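Local coordinates for UDP-N-acetylglucosamine 3-dehydrogenase (Acidithiobacillus ferrooxidans, PDB 7BVJ), which catalyses the NAD(+)-dependent oxidation of the glucosamine 3-position of UDP-N-acetylglucosamine to a ketone, a step in lipid A biosynthesis, at residues Tyr128-Gly133 with Leu170-Ala175; His164-Thr169 with Ala197-Asn202; Arg229-Asp234 with Leu240-Arg245. All coordinates share one frame; numbering follows the deposited sequence. Where two conformers were deposited one is given.

Contact 1: residues Tyr128-Gly133 with Leu170-Ala175; sequences YLRQAG and LLLTGA
R130 reaches from the last turns of helix 124-132 to the last turns of helix 157-173 and lies across L171 and L172. Both helices belong to the GFO/IDH/MocA C-terminal domain, and the contact is away from the annotated sites. The three side chains make the whole contact. R130 and L171 are set at about a right angle to each other. The CD2 methyl of L171 sits over one face of the guanidinium, 3.7 Å above its plane and shifted toward the rim. The same methyl also meets the chain leading to that group, with R130 CD and L171 CD2 3.9 Å apart. The other methyl, L171 CD1, lies 4.1 Å from R130 NH2. Both branches of the leucine touch the guanidinium.

The torsions explain this placing. R130 CG is anti to the carbonyl carbon (chi1 -69°), and the chain then bends at chi3 (78°), which turns the guanidinium over L171. L171 holds CG anti to its backbone N (chi1 -178°), with its CB bond directed toward the arginine helix.

L172 meets the base of the arginine instead. R130 CG and L172 CD2 are 4.0 Å apart, and the two side chains meet at a slant.

G133 and G174 are the first residues past the helices to leave helical angles. Their phi is positive, which favours glycine. L171 also touches R121 of a loop, while L129 packs on I242 of the sheet.

This is a surface contact that joins two helices by side chains alone. It is purely van der Waals between the two segments. One methyl, L171 CD2, lies over a guanidinium face, and methyls of L171 and L172 meet the arginine methylenes. The positive charge finds no counter-charge in this pair of segments.

Contact 2: residues His164-Thr169 with Ala197-Asn202; sequences HDLDLT and AWMTLN
L166 and T169 of helix 157-173 pack on M199 and L201 of strand 194-201. Here a helix lies against the mixed sheet of the GFO/IDH/MocA C-terminal domain, and all four residues are buried.

The apolar contacts are two. L166 CD2 touches the methyl of M199, with CE 3.9 Å away and SD at 4.0 Å. The two side chains cross at about a right angle. M199 runs out extended from the strand and bends only at chi3 (-97°), which brings CE alongside the leucine methyl. Further along, T169 CG2 meets L201 CD1 at 3.8 Å. V296 and A299 of helix 290-312 cover L166 and M199 in turn.

The side-chain hydrogen bond of T169 stays within the helix. T169 keeps OG1 beside its own backbone N (chi1 -67°) and bonds it to D165 O. This leaves CG2 for the strand. With an alanine here, L201 CD1 would probably lose its methyl partner and D165 O would lose one of its two donors.

Salt bridges lead away from the strand. D165 forms one with R144, and D167 one with R121. H164 touches K91; one or other of these two is suggested as the likely catalytic base.

The T169 hydroxyl and backbone N reach D165 O from opposite faces of the carbonyl plane, OG1 at 2.8 Å and N at 2.9 Å.

Contact 3: residues Arg229-Asp234 with Leu240-Arg245; sequences RYASVD and LHIYHR. With F8U ((2R,3R)-2,3-bis(oxidanyl)butane-1,4-disulfonic acid), chain F.
Y230 and Y243 lie side by side on one face of a beta hairpin, strands 229-234 and 239-245, pointing the same way. They form an edge-to-face pair. The edge of Y230 meets the face of Y243, with CD1 of Y230 3.6 Å from CG of Y243 and the ring planes at 65°. CG of Y230 is anti to its backbone N (chi1 158°), which lays the ring against its neighbour.

The bound disulfonate F8U touches the same face. One sulfonate takes two hydroxyls: Y230 OH bonds to O07 at 2.8 Å and S232 OG to O08 at a short 2.5 Å. O07 lies in the plane of the Y230 ring, at its edge. R223 of the adjacent strand completes this pocket. On this face too, H241 ND1 bonds to D258 OD2 of strand 256-261.

Y230 pairs with Y243, and S232 with H241, as antiparallel hydrogen-bonded pairs. Each has a bond in both directions, the longest being Y230 N to Y243 O at 3.0 Å. The backbones of both sulfonate-binding residues are thus held by the sheet.

On the opposite face the middle of the hairpin is apolar. A231 and I242 pair there, as do V233 and L240. From helix 124-132, Y128 covers L240 and I242, and A125 and L129 cover V233. On that face L240 CD1 lies 3.8 Å from V233 CG2 and 4.2 Å from A231 CB.

In the fold
All three contacts lie in the part of the chain built round the mixed sheet, apart from the NAD-binding Rossmann sheet. Contacts 1 and 2 share helix 157-173, their centres about 13 Å apart, and their segments alternate along the chain. T173 and A175 of contact 1 also pack on L201 and N202 of contact 2. Contact 3 follows both in sequence. Its centre is about 14 Å from that of contact 1, whose helix 124-132 touches the hairpin. Contacts 2 and 3 do not touch; their centres are about 19 Å apart. Contact 1 bridges the two helices, 124-132 and 157-173, which pack on different strands of this sheet.

Contact 1: residues Tyr128-Gly133 with Leu170-Ala175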
loop_
_atom_site.group_PDB
_atom_site.type_symbol
_atom_site.label_atom_id
_atom_site.label_comp_id
_atom_site.label_asym_id
_atom_site.label_seq_id
_atom_site.Cartn_x
_atom_site.Cartn_y
_atom_site.Cartn_z
ATOM N N TYR A 128 -11.161 11.477 2.007
ATOM C CA TYR A 128 -11.922 12.558 2.615
ATOM C C TYR A 128 -11.015 13.509 3.384
ATOM O O TYR A 128 -11.179 14.736 3.310
ATOM C CB TYR A 128 -13.000 11.988 3.537
ATOM C CG TYR A 128 -13.850 13.075 4.172
ATOM C CD1 TYR A 128 -13.481 13.655 5.379
ATOM C CD2 TYR A 128 -15.009 13.524 3.558
ATOM C CE1 TYR A 128 -14.236 14.640 5.954
ATOM C CE2 TYR A 128 -15.773 14.511 4.131
ATOM C CZ TYR A 128 -15.380 15.064 5.326
ATOM O OH TYR A 128 -16.140 16.042 5.904
ATOM N N LEU A 129 -10.065 12.963 4.148
ATOM C CA LEU A 129 -9.209 13.817 4.968
ATOM C C LEU A 129 -8.247 14.618 4.102
ATOM O O LEU A 129 -7.922 15.768 4.419
ATOM C CB LEU A 129 -8.442 12.973 5.994
ATOM C CG LEU A 129 -9.277 12.465 7.164
ATOM C CD1 LEU A 129 -8.529 11.394 7.905
ATOM C CD2 LEU A 129 -9.652 13.642 8.069
ATOM N N ARG A 130 -7.780 14.030 3.002
ATOM C CA ARG A 130 -6.961 14.801 2.078
ATOM C C ARG A 130 -7.780 15.924 1.444
ATOM O O ARG A 130 -7.289 17.049 1.306
ATOM C CB ARG A 130 -6.341 13.883 1.012
ATOM C CG ARG A 130 -5.251 12.911 1.568
ATOM C CD ARG A 130 -4.375 12.320 0.454
ATOM N NE ARG A 130 -3.358 13.252 -0.031
ATOM C CZ ARG A 130 -2.815 13.216 -1.245
ATOM N NH1 ARG A 130 -3.191 12.286 -2.113
ATOM N NH2 ARG A 130 -1.893 14.110 -1.597
ATOM N N GLN A 131 -9.042 15.650 1.082
ATOM C CA GLN A 131 -9.856 16.698 0.475
ATOM C C GLN A 131 -10.285 17.764 1.478
ATOM O O GLN A 131 -10.644 18.871 1.064
ATOM C CB GLN A 131 -11.083 16.096 -0.200
ATOM C CG GLN A 131 -10.787 15.550 -1.593
ATOM C CD GLN A 131 -10.657 16.642 -2.657
ATOM O OE1 GLN A 131 -10.369 17.811 -2.353
ATOM N NE2 GLN A 131 -10.879 16.261 -3.917
ATOM N N ALA A 132 -10.241 17.467 2.781
ATOM C CA ALA A 132 -10.534 18.487 3.786
ATOM C C ALA A 132 -9.416 19.513 3.951
ATOM O O ALA A 132 -9.661 20.568 4.544
ATOM C CB ALA A 132 -10.841 17.838 5.136
ATOM N N GLY A 133 -8.209 19.243 3.455
ATOM C CA GLY A 133 -7.122 20.212 3.523
ATOM C C GLY A 133 -6.756 20.703 4.917
ATOM O O GLY A 133 -6.644 21.911 5.152
ATOM N N LEU A 170 3.956 9.503 5.732
ATOM C CA LEU A 170 4.765 10.312 4.823
ATOM C C LEU A 170 3.884 11.142 3.895
ATOM O O LEU A 170 4.240 12.270 3.550
ATOM C CB LEU A 170 5.727 9.433 4.021
ATOM C CG LEU A 170 6.849 8.778 4.846
ATOM C CD1 LEU A 170 7.539 7.692 4.048
ATOM C CD2 LEU A 170 7.873 9.789 5.344
ATOM N N LEU A 171 2.717 10.617 3.514
ATOM C CA LEU A 171 1.862 11.321 2.563
ATOM C C LEU A 171 1.124 12.482 3.223
ATOM O O LEU A 171 1.124 13.601 2.706
ATOM C CB LEU A 171 0.861 10.351 1.935
ATOM C CG LEU A 171 -0.082 10.938 0.886
ATOM C CD1 LEU A 171 0.673 11.165 -0.391
ATOM C CD2 LEU A 171 -1.259 10.022 0.663
ATOM N N LEU A 172 0.487 12.229 4.360
ATOM C CA LEU A 172 -0.244 13.280 5.050
ATOM C C LEU A 172 0.676 14.391 5.516
ATOM O O LEU A 172 0.267 15.558 5.525
ATOM C CB LEU A 172 -1.005 12.700 6.240
ATOM C CG LEU A 172 -2.018 11.640 5.826
ATOM C CD1 LEU A 172 -2.782 11.143 7.032
ATOM C CD2 LEU A 172 -2.965 12.200 4.770
ATOM N N THR A 173 1.919 14.066 5.889
ATOM C CA THR A 173 2.820 15.118 6.345
ATOM C C THR A 173 3.615 15.768 5.223
ATOM O O THR A 173 3.939 16.960 5.308
ATOM C CB THR A 173 3.799 14.574 7.387
ATOM O OG1 THR A 173 4.500 13.445 6.834
ATOM C CG2 THR A 173 3.049 14.175 8.680
ATOM N N GLY A 174 3.966 15.019 4.184
ATOM C CA GLY A 174 4.882 15.571 3.205
ATOM C C GLY A 174 6.284 15.788 3.729
ATOM O O GLY A 174 7.060 16.522 3.117
ATOM N N ALA A 175 6.642 15.144 4.835
ATOM C CA ALA A 175 7.926 15.345 5.487
ATOM C C ALA A 175 8.777 14.084 5.379
ATOM O O ALA A 175 8.323 13.033 4.911
ATOM C CB ALA A 175 7.712 15.753 6.949
#

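Contact 2: residues His164-Thr169 with Ala197-Asn202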
loop_
_atom_site.group_PDB
_atom_site.type_symbol
_atom_site.label_atom_id
_atom_site.label_comp_id
_atom_site.label_asym_id
_atom_site.label_seq_id
_atom_site.Cartn_x
_atom_site.Cartn_y
_atom_site.Cartn_z
ATOM N N HIS A 164 1.904 0.306 5.526
ATOM C CA HIS A 164 0.695 1.073 5.205
ATOM C C HIS A 164 0.676 2.401 5.939
ATOM O O HIS A 164 0.501 3.471 5.333
ATOM C CB HIS A 164 -0.560 0.283 5.576
ATOM C CG HIS A 164 -0.818 -0.896 4.692
ATOM N ND1 HIS A 164 -0.945 -0.784 3.324
ATOM C CD2 HIS A 164 -0.968 -2.212 4.979
ATOM C CE1 HIS A 164 -1.171 -1.978 2.806
ATOM N NE2 HIS A 164 -1.186 -2.862 3.788
ATOM N N ASP A 165 0.840 2.348 7.259
ATOM C CA ASP A 165 0.741 3.556 8.057
ATOM C C ASP A 165 2.008 4.391 7.978
ATOM O O ASP A 165 1.931 5.620 8.057
ATOM C CB ASP A 165 0.389 3.177 9.489
ATOM C CG ASP A 165 -0.871 2.328 9.546
ATOM O OD1 ASP A 165 -1.889 2.774 8.978
ATOM O OD2 ASP A 165 -0.832 1.207 10.107
ATOM N N LEU A 166 3.164 3.766 7.765
ATOM C CA LEU A 166 4.341 4.552 7.411
ATOM C C LEU A 166 4.082 5.382 6.156
ATOM O O LEU A 166 4.394 6.582 6.120
ATOM C CB LEU A 166 5.550 3.636 7.230
ATOM C CG LEU A 166 6.082 3.018 8.539
ATOM C CD1 LEU A 166 6.975 1.778 8.292
ATOM C CD2 LEU A 166 6.833 4.063 9.386
ATOM N N ASP A 167 3.476 4.771 5.128
ATOM C CA ASP A 167 3.207 5.497 3.895
ATOM C C ASP A 167 2.200 6.616 4.124
ATOM O O ASP A 167 2.386 7.732 3.631
ATOM C CB ASP A 167 2.706 4.535 2.822
ATOM C CG ASP A 167 2.313 5.252 1.542
ATOM O OD1 ASP A 167 3.157 6.010 1.001
ATOM O OD2 ASP A 167 1.157 5.062 1.092
ATOM N N LEU A 168 1.115 6.316 4.843
ATOM C CA LEU A 168 0.120 7.328 5.163
ATOM C C LEU A 168 0.755 8.503 5.888
ATOM O O LEU A 168 0.452 9.663 5.597
ATOM C CB LEU A 168 -0.992 6.724 6.019
ATOM C CG LEU A 168 -1.947 5.786 5.280
ATOM C CD1 LEU A 168 -2.951 5.118 6.237
ATOM C CD2 LEU A 168 -2.655 6.544 4.138
ATOM N N THR A 169 1.636 8.206 6.840
ATOM C CA THR A 169 2.372 9.234 7.558
ATOM C C THR A 169 3.147 10.124 6.597
ATOM O O THR A 169 3.038 11.365 6.636
ATOM C CB THR A 169 3.327 8.554 8.531
ATOM O OG1 THR A 169 2.581 7.871 9.562
ATOM C CG2 THR A 169 4.286 9.577 9.102
ATOM N N ALA A 197 6.955 1.404 16.196
ATOM C CA ALA A 197 7.938 2.401 15.821
ATOM C C ALA A 197 7.476 3.780 16.264
ATOM O O ALA A 197 6.275 4.070 16.315
ATOM C CB ALA A 197 8.191 2.402 14.312
ATOM N N TRP A 198 8.464 4.622 16.559
ATOM C CA TRP A 198 8.309 5.997 17.011
ATOM C C TRP A 198 9.221 6.820 16.112
ATOM O O TRP A 198 10.456 6.741 16.219
ATOM C CB TRP A 198 8.693 6.120 18.490
ATOM C CG TRP A 198 8.585 7.486 19.055
ATOM C CD1 TRP A 198 9.480 8.507 18.909
ATOM C CD2 TRP A 198 7.520 7.996 19.861
ATOM N NE1 TRP A 198 9.042 9.608 19.572
ATOM C CE2 TRP A 198 7.843 9.324 20.176
ATOM C CE3 TRP A 198 6.328 7.450 20.358
ATOM C CZ2 TRP A 198 7.015 10.130 20.965
ATOM C CZ3 TRP A 198 5.505 8.251 21.138
ATOM C CH2 TRP A 198 5.858 9.579 21.438
ATOM N N MET A 199 8.605 7.541 15.183
ATOM C CA MET A 199 9.273 8.187 14.066
ATOM C C MET A 199 9.101 9.691 14.210
ATOM O O MET A 199 7.980 10.175 14.370
ATOM C CB MET A 199 8.681 7.704 12.729
ATOM C CG MET A 199 9.381 8.224 11.477
ATOM S SD MET A 199 8.835 7.456 9.905
ATOM C CE MET A 199 10.077 6.192 9.647
ATOM N N THR A 200 10.200 10.423 14.152
ATOM C CA THR A 200 10.179 11.880 14.136
ATOM C C THR A 200 10.581 12.355 12.744
ATOM O O THR A 200 11.661 11.997 12.252
ATOM C CB THR A 200 11.112 12.444 15.206
ATOM O OG1 THR A 200 10.923 11.706 16.418
ATOM C CG2 THR A 200 10.801 13.908 15.480
ATOM N N LEU A 201 9.708 13.146 12.121
ATOM C CA LEU A 201 9.913 13.695 10.787
ATOM C C LEU A 201 10.519 15.091 10.869
ATOM O O LEU A 201 10.595 15.699 11.936
ATOM C CB LEU A 201 8.600 13.747 10.008
ATOM C CG LEU A 201 7.811 12.437 9.916
ATOM C CD1 LEU A 201 6.584 12.629 9.053
ATOM C CD2 LEU A 201 8.653 11.304 9.358
ATOM N N ASN A 202 10.946 15.609 9.712
ATOM C CA ASN A 202 11.709 16.855 9.715
ATOM C C ASN A 202 10.843 18.105 9.821
ATOM O O ASN A 202 11.397 19.206 9.880
ATOM C CB ASN A 202 12.655 16.921 8.495
ATOM C CG ASN A 202 11.945 17.057 7.157
ATOM O OD1 ASN A 202 10.729 16.883 7.037
ATOM N ND2 ASN A 202 12.728 17.386 6.126
#

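Contact 3: residues Arg229-Asp234 with Leu240-Arg245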
loop_
_atom_site.group_PDB
_atom_site.type_symbol
_atom_site.label_atom_id
_atom_site.label_comp_id
_atom_site.label_asym_id
_atom_site.label_seq_id
_atom_site.Cartn_x
_atom_site.Cartn_y
_atom_site.Cartn_z
ATOM N N ARG A 229 -7.789 19.804 15.638
ATOM C CA ARG A 229 -8.681 18.729 15.223
ATOM C C ARG A 229 -8.158 17.393 15.718
ATOM O O ARG A 229 -6.960 17.221 15.960
ATOM C CB ARG A 229 -8.836 18.652 13.700
ATOM C CG ARG A 229 -9.911 19.534 13.148
ATOM C CD ARG A 229 -9.614 19.978 11.734
ATOM N NE ARG A 229 -9.943 21.397 11.549
ATOM C CZ ARG A 229 -11.170 21.913 11.652
ATOM N NH1 ARG A 229 -12.216 21.139 11.937
ATOM N NH2 ARG A 229 -11.355 23.218 11.475
ATOM N N TYR A 230 -9.077 16.441 15.837
ATOM C CA TYR A 230 -8.724 15.054 16.112
ATOM C C TYR A 230 -9.540 14.155 15.198
ATOM O O TYR A 230 -10.769 14.178 15.245
ATOM C CB TYR A 230 -8.969 14.735 17.585
ATOM C CG TYR A 230 -9.171 13.286 17.976
ATOM C CD1 TYR A 230 -10.450 12.757 18.107
ATOM C CD2 TYR A 230 -8.090 12.472 18.295
ATOM C CE1 TYR A 230 -10.652 11.446 18.503
ATOM C CE2 TYR A 230 -8.279 11.155 18.697
ATOM C CZ TYR A 230 -9.563 10.647 18.803
ATOM O OH TYR A 230 -9.767 9.344 19.204
ATOM N N ALA A 231 -8.869 13.376 14.360
ATOM C CA ALA A 231 -9.529 12.427 13.473
ATOM C C ALA A 231 -9.271 11.006 13.963
ATOM O O ALA A 231 -8.120 10.621 14.192
ATOM C CB ALA A 231 -9.036 12.592 12.036
ATOM N N SER A 232 -10.339 10.231 14.127
ATOM C CA SER A 232 -10.248 8.816 14.458
ATOM C C SER A 232 -10.805 8.025 13.279
ATOM O O SER A 232 -11.944 8.257 12.856
ATOM C CB SER A 232 -11.002 8.511 15.756
ATOM O OG SER A 232 -10.780 7.180 16.190
ATOM N N VAL A 233 -9.997 7.113 12.740
ATOM C CA VAL A 233 -10.332 6.332 11.562
ATOM C C VAL A 233 -10.318 4.861 11.956
ATOM O O VAL A 233 -9.298 4.352 12.448
ATOM C CB VAL A 233 -9.345 6.584 10.413
ATOM C CG1 VAL A 233 -9.710 5.726 9.195
ATOM C CG2 VAL A 233 -9.314 8.042 10.037
ATOM N N ASP A 234 -11.446 4.185 11.738
ATOM C CA ASP A 234 -11.533 2.727 11.763
ATOM C C ASP A 234 -11.542 2.274 10.308
ATOM O O ASP A 234 -12.578 2.332 9.632
ATOM C CB ASP A 234 -12.784 2.258 12.488
ATOM C CG ASP A 234 -12.761 0.769 12.806
ATOM O OD1 ASP A 234 -12.129 -0.055 12.070
ATOM O OD2 ASP A 234 -13.408 0.427 13.813
ATOM N N LEU A 240 -15.178 7.282 10.218
ATOM C CA LEU A 240 -14.311 8.428 10.467
ATOM C C LEU A 240 -15.011 9.425 11.382
ATOM O O LEU A 240 -16.171 9.782 11.151
ATOM C CB LEU A 240 -13.898 9.100 9.149
ATOM C CG LEU A 240 -13.404 10.549 9.184
ATOM C CD1 LEU A 240 -12.094 10.667 9.935
ATOM C CD2 LEU A 240 -13.239 11.058 7.783
ATOM N N HIS A 241 -14.307 9.873 12.420
ATOM C CA HIS A 241 -14.831 10.852 13.368
ATOM C C HIS A 241 -13.840 11.990 13.520
ATOM O O HIS A 241 -12.647 11.748 13.699
ATOM C CB HIS A 241 -15.102 10.221 14.732
ATOM C CG HIS A 241 -16.331 9.380 14.757
ATOM N ND1 HIS A 241 -17.556 9.870 15.153
ATOM C CD2 HIS A 241 -16.538 8.094 14.390
ATOM C CE1 HIS A 241 -18.461 8.910 15.056
ATOM N NE2 HIS A 241 -17.872 7.826 14.586
ATOM N N ILE A 242 -14.338 13.222 13.465
ATOM C CA ILE A 242 -13.506 14.417 13.550
ATOM C C ILE A 242 -14.022 15.269 14.694
ATOM O O ILE A 242 -15.194 15.659 14.705
ATOM C CB ILE A 242 -13.510 15.208 12.236
ATOM C CG1 ILE A 242 -13.042 14.316 11.092
ATOM C CG2 ILE A 242 -12.640 16.449 12.342
ATOM C CD1 ILE A 242 -13.153 14.974 9.726
ATOM N N TYR A 243 -13.156 15.556 15.655
ATOM C CA TYR A 243 -13.506 16.381 16.798
ATOM C C TYR A 243 -12.868 17.749 16.613
ATOM O O TYR A 243 -11.680 17.840 16.274
ATOM C CB TYR A 243 -13.043 15.761 18.123
ATOM C CG TYR A 243 -13.607 14.388 18.475
ATOM C CD1 TYR A 243 -14.285 13.614 17.531
ATOM C CD2 TYR A 243 -13.446 13.857 19.754
ATOM C CE1 TYR A 243 -14.785 12.357 17.844
ATOM C CE2 TYR A 243 -13.952 12.596 20.082
ATOM C CZ TYR A 243 -14.624 11.853 19.119
ATOM O OH TYR A 243 -15.137 10.605 19.412
ATOM N N HIS A 244 -13.655 18.789 16.856
ATOM C CA HIS A 244 -13.100 20.164 16.903
ATOM C C HIS A 244 -13.670 20.852 18.141
ATOM O O HIS A 244 -14.737 20.468 18.576
ATOM C CB HIS A 244 -13.314 20.949 15.609
ATOM C CG HIS A 244 -14.558 20.584 14.892
ATOM N ND1 HIS A 244 -14.536 20.000 13.648
ATOM C CD2 HIS A 244 -15.851 20.712 15.243
ATOM C CE1 HIS A 244 -15.767 19.754 13.271
ATOM N NE2 HIS A 244 -16.593 20.196 14.230
ATOM N N ARG A 245 -13.042 21.931 18.579
ATOM C CA ARG A 245 -13.516 22.636 19.774
ATOM C C ARG A 245 -14.872 23.296 19.501
ATOM O O ARG A 245 -14.990 24.148 18.611
ATOM C CB ARG A 245 -12.475 23.658 20.234
ATOM C CG ARG A 245 -11.088 23.043 20.416
ATOM C CD ARG A 245 -10.078 24.004 21.043
ATOM N NE ARG A 245 -8.856 24.108 20.238
ATOM C CZ ARG A 245 -7.636 23.782 20.667
ATOM N NH1 ARG A 245 -6.587 23.919 19.862
ATOM N NH2 ARG A 245 -7.463 23.328 21.902
HETATM C C01 F8U F . -7.764 5.552 22.237
HETATM C C02 F8U F . -9.116 4.876 22.499
HETATM C C03 F8U F . -10.261 5.093 21.510
HETATM C C04 F8U F . -10.204 6.324 20.626
HETATM O O06 F8U F . -12.905 5.811 19.939
HETATM O O07 F8U F . -12.111 7.895 19.425
HETATM O O08 F8U F . -11.357 5.870 18.248
HETATM O O09 F8U F . -11.420 5.197 22.252
HETATM O O10 F8U F . -8.926 3.502 22.477
HETATM O O12 F8U F . -7.092 7.612 24.034
HETATM O O13 F8U F . -6.887 8.183 21.844
HETATM O O14 F8U F . -9.168 7.768 22.664
HETATM S S05 F8U F . -11.653 6.489 19.522
HETATM S S11 F8U F . -7.739 7.314 22.726
#